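PDB 3TVA: xylose isomerase domain protein TIM barrel from Planctomyces limnophilus, which binds a magnesium ion in a TIM barrel of the xylose isomerase-like family and probably acts as an isomerase. Local coordinates for residues A[275-278]-A[279-283]; A[79-82]-A[83-86]. All coordinates share one frame; numbering follows the deposited sequence.

How the interactions relate
Both contacts are local and belong to one TIM barrel, and in chain order interaction 2 comes long before interaction 1. Residues 79-86 form the loop and short helix 82-88 that follow barrel strand 66-71, whereas residues 275-283 are successive turns of the outer helix 266-287, the last of the fold. Their centres lie about 31 Å apart and their nearest atoms about 21 Å, so neither touches the other. Interaction 2 reaches closer to the metal, with the Tyr79 side chain about 9 Å from the bound magnesium ion. The Leu280 side chain of interaction 1 is about 13 Å from the bound magnesium ion. Its helix packs outside strands 13-18 and 256-258.

Interaction 1: residues A[275-278]-A[279-283]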
ATOM      1  N   SER A 275     -13.588   8.905  11.760  1.00 30.15           N
ATOM      2  CA  SER A 275     -13.093   8.599  13.099  1.00 31.58           C
ATOM      3  C   SER A 275     -11.570   8.307  13.083  1.00 29.95           C
ATOM      4  O   SER A 275     -10.849   8.671  14.013  1.00 28.59           O
ATOM      5  CB  SER A 275     -13.890   7.456  13.743  1.00 35.77           C
ATOM      6  OG  SER A 275     -13.675   6.232  13.065  1.00 43.49           O
ATOM      7  N   ALA A 276     -11.079   7.685  12.014  1.00 25.91           N
ATOM      8  CA  ALA A 276      -9.645   7.470  11.871  1.00 26.07           C
ATOM      9  C   ALA A 276      -8.928   8.816  11.829  1.00 26.04           C
ATOM     10  O   ALA A 276      -7.894   9.006  12.472  1.00 25.98           O
ATOM     11  CB  ALA A 276      -9.328   6.651  10.606  1.00 20.26           C
ATOM     12  N   LEU A 277      -9.498   9.751  11.078  1.00 25.15           N
ATOM     13  CA  LEU A 277      -8.923  11.079  10.926  1.00 29.65           C
ATOM     14  C   LEU A 277      -8.844  11.800  12.280  1.00 31.28           C
ATOM     15  O   LEU A 277      -7.838  12.451  12.597  1.00 28.04           O
ATOM     16  CB  LEU A 277      -9.731  11.882   9.893  1.00 36.70           C
ATOM     17  CG  LEU A 277      -9.412  13.358   9.644  1.00 45.12           C
ATOM     18  CD1 LEU A 277      -7.936  13.561   9.392  1.00 46.93           C
ATOM     19  CD2 LEU A 277     -10.216  13.885   8.467  1.00 49.22           C
ATOM     20  N   GLU A 278      -9.887  11.654  13.092  1.00 28.11           N
ATOM     21  CA  GLU A 278      -9.885  12.245  14.430  1.00 31.29           C
ATOM     22  C   GLU A 278      -8.835  11.607  15.362  1.00 27.73           C
ATOM     23  O   GLU A 278      -8.112  12.305  16.085  1.00 29.23           O
ATOM     24  CB  GLU A 278     -11.273  12.143  15.065  1.00 35.19           C
ATOM     25  CG  GLU A 278     -11.313  12.665  16.489  0.84 42.93           C
ATOM     26  CD  GLU A 278     -12.684  12.540  17.108  0.67 51.30           C
ATOM     27  OE1 GLU A 278     -13.073  13.451  17.870  0.66 56.16           O
ATOM     28  OE2 GLU A 278     -13.370  11.529  16.835  0.66 52.25           O
ATOM     29  N   LEU A 279      -8.763  10.280  15.346  1.00 26.79           N
ATOM     30  CA  LEU A 279      -7.762   9.556  16.126  1.00 27.34           C
ATOM     31  C   LEU A 279      -6.320   9.926  15.728  1.00 26.56           C
ATOM     32  O   LEU A 279      -5.469  10.186  16.587  1.00 23.85           O
ATOM     33  CB  LEU A 279      -7.978   8.051  15.976  1.00 28.46           C
ATOM     34  CG  LEU A 279      -6.926   7.200  16.679  1.00 34.52           C
ATOM     35  CD1 LEU A 279      -7.075   7.356  18.197  1.00 38.70           C
ATOM     36  CD2 LEU A 279      -7.024   5.741  16.268  1.00 34.32           C
ATOM     37  N   LEU A 280      -6.040   9.957  14.427  1.00 23.15           N
ATOM     38  CA  LEU A 280      -4.678  10.245  13.968  1.00 22.57           C
ATOM     39  C   LEU A 280      -4.299  11.698  14.211  1.00 26.72           C
ATOM     40  O   LEU A 280      -3.131  12.014  14.466  1.00 26.20           O
ATOM     41  CB  LEU A 280      -4.508   9.902  12.485  1.00 24.13           C
ATOM     42  CG  LEU A 280      -4.594   8.414  12.130  1.00 26.20           C
ATOM     43  CD1 LEU A 280      -4.555   8.219  10.627  1.00 27.33           C
ATOM     44  CD2 LEU A 280      -3.459   7.634  12.793  1.00 19.51           C
ATOM     45  N   THR A 281      -5.287  12.584  14.129  1.00 23.49           N
ATOM     46  CA  THR A 281      -5.046  14.007  14.335  1.00 26.84           C
ATOM     47  C   THR A 281      -4.631  14.261  15.790  1.00 29.33           C
ATOM     48  O   THR A 281      -3.714  15.038  16.050  1.00 29.90           O
ATOM     49  CB  THR A 281      -6.286  14.839  13.948  1.00 32.54           C
ATOM     50  OG1 THR A 281      -6.525  14.692  12.540  1.00 36.94           O
ATOM     51  CG2 THR A 281      -6.098  16.316  14.272  1.00 35.12           C
ATOM     52  N   GLY A 282      -5.299  13.587  16.725  1.00 27.13           N
ATOM     53  CA  GLY A 282      -4.939  13.668  18.135  1.00 26.56           C
ATOM     54  C   GLY A 282      -3.567  13.064  18.405  1.00 26.13           C
ATOM     55  O   GLY A 282      -2.768  13.628  19.148  1.00 25.19           O
ATOM     56  N   LEU A 283      -3.273  11.916  17.799  1.00 22.13           N
ATOM     57  CA  LEU A 283      -1.972  11.290  18.034  1.00 23.32           C
ATOM     58  C   LEU A 283      -0.840  12.107  17.406  1.00 26.42           C
ATOM     59  O   LEU A 283       0.241  12.231  17.985  1.00 25.77           O
ATOM     60  CB  LEU A 283      -1.947   9.838  17.533  1.00 22.35           C
ATOM     61  CG  LEU A 283      -2.810   8.835  18.314  1.00 25.08           C
ATOM     62  CD1 LEU A 283      -2.870   7.505  17.568  1.00 24.53           C
ATOM     63  CD2 LEU A 283      -2.286   8.631  19.736  1.00 27.57           C
TER
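Leu277 O is gripped twice by Thr281, which gives it the backbone N at 3.0 Å and the hydroxyl OG1 at 2.6 Å. The two donors come to this carbonyl from opposite faces of its plane, each tilted 31° from it, and the N-H is bent to 145°. OG1 can turn back onto the preceding turn because it stands beside its own backbone N, opposite the carbonyl carbon (chi1 -64°). The Leu277 side chain crosses that of Thr281 at a slant, its CD1 3.6 Å from Thr281 OG1. A valine here would keep the bulk but is likely to leave Leu277 O with the bent N-H as its one donor from this residue. The neighbouring backbone bonds are straighter: Leu280 N meets Ala276 O at 2.9 Å, and Leu279 N meets Ser275 O at 3.0 Å. Leu280 CG also lies 3.4 Å from Ala276 O. The faces of the helix then part company. Leu277 and Thr281 both rest on Ile13 of strand 13-18, Ala276 and Leu280 on Ile258 of strand 256-258, and Leu279 on Met240 of helix 240-249. This is regular i to i+4 alpha-helical bonding with a threonine hydroxyl turned back onto the backbone, in the C-terminal helix that packs against the outside of a TIM barrel.

Interaction 2: residues A[79-82]-A[83-86]; sequences YADI and PTTA
Asp81, the N-cap residue of helix 82-88 in this TIM barrel, receives on its OD1 both the backbone N and the hydroxyl of Thr84. The two donors arrive differently: Thr84 N, 2.8 Å from Asp81 OD1, lies nearly along the C-O axis of the carboxylate, whereas Thr84 OG1, 2.7 Å from the same oxygen, comes from above its plane. Asp81 CG sits between its own backbone N and carbonyl carbon (chi1 58°), a position that brings the carboxylate round to the first turn. Its negative charge next to the helix N-terminus would be expected to be favoured by the helix dipole, and a weak bond between Arg87 NH1 and Thr84 OG1 adds a second partner on that hydroxyl.

The tight part of the contact continues from these bonds to Thr85, which is held between Asp81 O and Tyr79. Thr85 gives Asp81 O both its N, at 3.0 Å, and its OG1, at 2.8 Å, the hydroxyl standing 39° out of the carbonyl plane, and its side chain also touches Trp227. Ile82 beside it is buried, and its O accepts from Ala86 N. The solvent side is looser. Ala80 and Pro83 are both exposed there; Ala80 CB comes no nearer to Thr84 than 4.5 Å, at CG2, although Pro83 CD lies beside Asp81 OD1. Tyr79 forms the end that faces the metal pocket, where its OH bonds His122 ND1 and a glycerol, probably from the crystallisation liquor, is bound about 4 Å from its side chain. Its ring meets Thr85 obliquely, CD1 and CE1 each 3.8 Å from the methyl Thr85 CG2.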
ATOM      1  N   TYR A  79      -8.510 -12.210  -3.199  1.00 27.42           N
ATOM      2  CA  TYR A  79      -8.176 -12.270  -1.774  1.00 28.68           C
ATOM      3  C   TYR A  79      -9.094 -13.202  -0.953  1.00 30.58           C
ATOM      4  O   TYR A  79      -9.134 -13.102   0.279  1.00 28.65           O
ATOM      5  CB  TYR A  79      -8.044 -10.868  -1.153  1.00 27.87           C
ATOM      6  CG  TYR A  79      -6.843 -10.083  -1.673  1.00 27.57           C
ATOM      7  CD1 TYR A  79      -5.611 -10.137  -1.023  1.00 28.16           C
ATOM      8  CD2 TYR A  79      -6.944  -9.291  -2.814  1.00 30.12           C
ATOM      9  CE1 TYR A  79      -4.512  -9.418  -1.495  1.00 24.35           C
ATOM     10  CE2 TYR A  79      -5.851  -8.572  -3.295  1.00 28.15           C
ATOM     11  CZ  TYR A  79      -4.642  -8.635  -2.623  1.00 29.98           C
ATOM     12  OH  TYR A  79      -3.553  -7.926  -3.098  1.00 29.83           O
ATOM     13  N   ALA A  80      -9.921 -13.995  -1.638  1.00 28.00           N
ATOM     14  CA  ALA A  80     -10.973 -14.790  -0.985  1.00 28.40           C
ATOM     15  C   ALA A  80     -10.494 -15.547   0.242  1.00 29.86           C
ATOM     16  O   ALA A  80     -11.185 -15.598   1.254  1.00 30.55           O
ATOM     17  CB  ALA A  80     -11.600 -15.780  -1.977  1.00 27.03           C
ATOM     18  N   ASP A  81      -9.320 -16.153   0.147  1.00 26.05           N
ATOM     19  CA  ASP A  81      -8.711 -16.751   1.321  1.00 28.15           C
ATOM     20  C   ASP A  81      -7.202 -16.704   1.155  1.00 27.50           C
ATOM     21  O   ASP A  81      -6.705 -16.224   0.123  1.00 27.17           O
ATOM     22  CB  ASP A  81      -9.251 -18.177   1.612  1.00 24.90           C
ATOM     23  CG  ASP A  81      -9.045 -19.153   0.453  1.00 33.59           C
ATOM     24  OD1 ASP A  81      -8.066 -19.023  -0.313  1.00 30.55           O
ATOM     25  OD2 ASP A  81      -9.873 -20.078   0.315  1.00 40.61           O
ATOM     26  N   ILE A  82      -6.470 -17.182   2.157  1.00 26.18           N
ATOM     27  CA  ILE A  82      -5.007 -17.076   2.116  1.00 22.53           C
ATOM     28  C   ILE A  82      -4.366 -17.874   0.953  1.00 27.26           C
ATOM     29  O   ILE A  82      -3.573 -17.312   0.198  1.00 23.36           O
ATOM     30  CB  ILE A  82      -4.356 -17.271   3.513  1.00 24.30           C
ATOM     31  CG1 ILE A  82      -4.810 -16.118   4.426  1.00 24.52           C
ATOM     32  CG2 ILE A  82      -2.806 -17.305   3.414  1.00 23.96           C
ATOM     33  CD1 ILE A  82      -4.348 -16.193   5.877  1.00 25.17           C
ATOM     34  N   PRO A  83      -4.754 -19.154   0.763  1.00 28.52           N
ATOM     35  CA  PRO A  83      -4.210 -19.897  -0.387  1.00 26.84           C
ATOM     36  C   PRO A  83      -4.552 -19.293  -1.753  1.00 26.96           C
ATOM     37  O   PRO A  83      -3.747 -19.396  -2.674  1.00 25.48           O
ATOM     38  CB  PRO A  83      -4.877 -21.278  -0.262  1.00 30.64           C
ATOM     39  CG  PRO A  83      -5.185 -21.413   1.199  1.00 32.66           C
ATOM     40  CD  PRO A  83      -5.538 -20.027   1.660  1.00 28.68           C
ATOM     41  N   THR A  84      -5.730 -18.695  -1.890  1.00 24.47           N
ATOM     42  CA  THR A  84      -6.144 -18.129  -3.172  1.00 22.40           C
ATOM     43  C   THR A  84      -5.326 -16.882  -3.460  1.00 25.62           C
ATOM     44  O   THR A  84      -4.989 -16.588  -4.617  1.00 23.48           O
ATOM     45  CB  THR A  84      -7.664 -17.815  -3.172  1.00 24.13           C
ATOM     46  OG1 THR A  84      -8.384 -19.048  -3.032  1.00 23.86           O
ATOM     47  CG2 THR A  84      -8.114 -17.129  -4.460  1.00 22.32           C
ATOM     48  N   THR A  85      -5.006 -16.148  -2.396  1.00 23.72           N
ATOM     49  CA  THR A  85      -4.172 -14.968  -2.521  1.00 22.92           C
ATOM     50  C   THR A  85      -2.812 -15.371  -3.079  1.00 24.49           C
ATOM     51  O   THR A  85      -2.341 -14.785  -4.059  1.00 21.71           O
ATOM     52  CB  THR A  85      -3.988 -14.256  -1.161  1.00 24.46           C
ATOM     53  OG1 THR A  85      -5.276 -13.916  -0.631  1.00 25.44           O
ATOM     54  CG2 THR A  85      -3.172 -12.979  -1.335  1.00 22.26           C
ATOM     55  N   ALA A  86      -2.193 -16.384  -2.469  1.00 20.96           N
ATOM     56  CA  ALA A  86      -0.880 -16.846  -2.924  1.00 23.28           C
ATOM     57  C   ALA A  86      -0.928 -17.316  -4.378  1.00 26.13           C
ATOM     58  O   ALA A  86       0.012 -17.110  -5.149  1.00 24.63           O
ATOM     59  CB  ALA A  86      -0.363 -17.961  -2.026  1.00 24.21           C
TER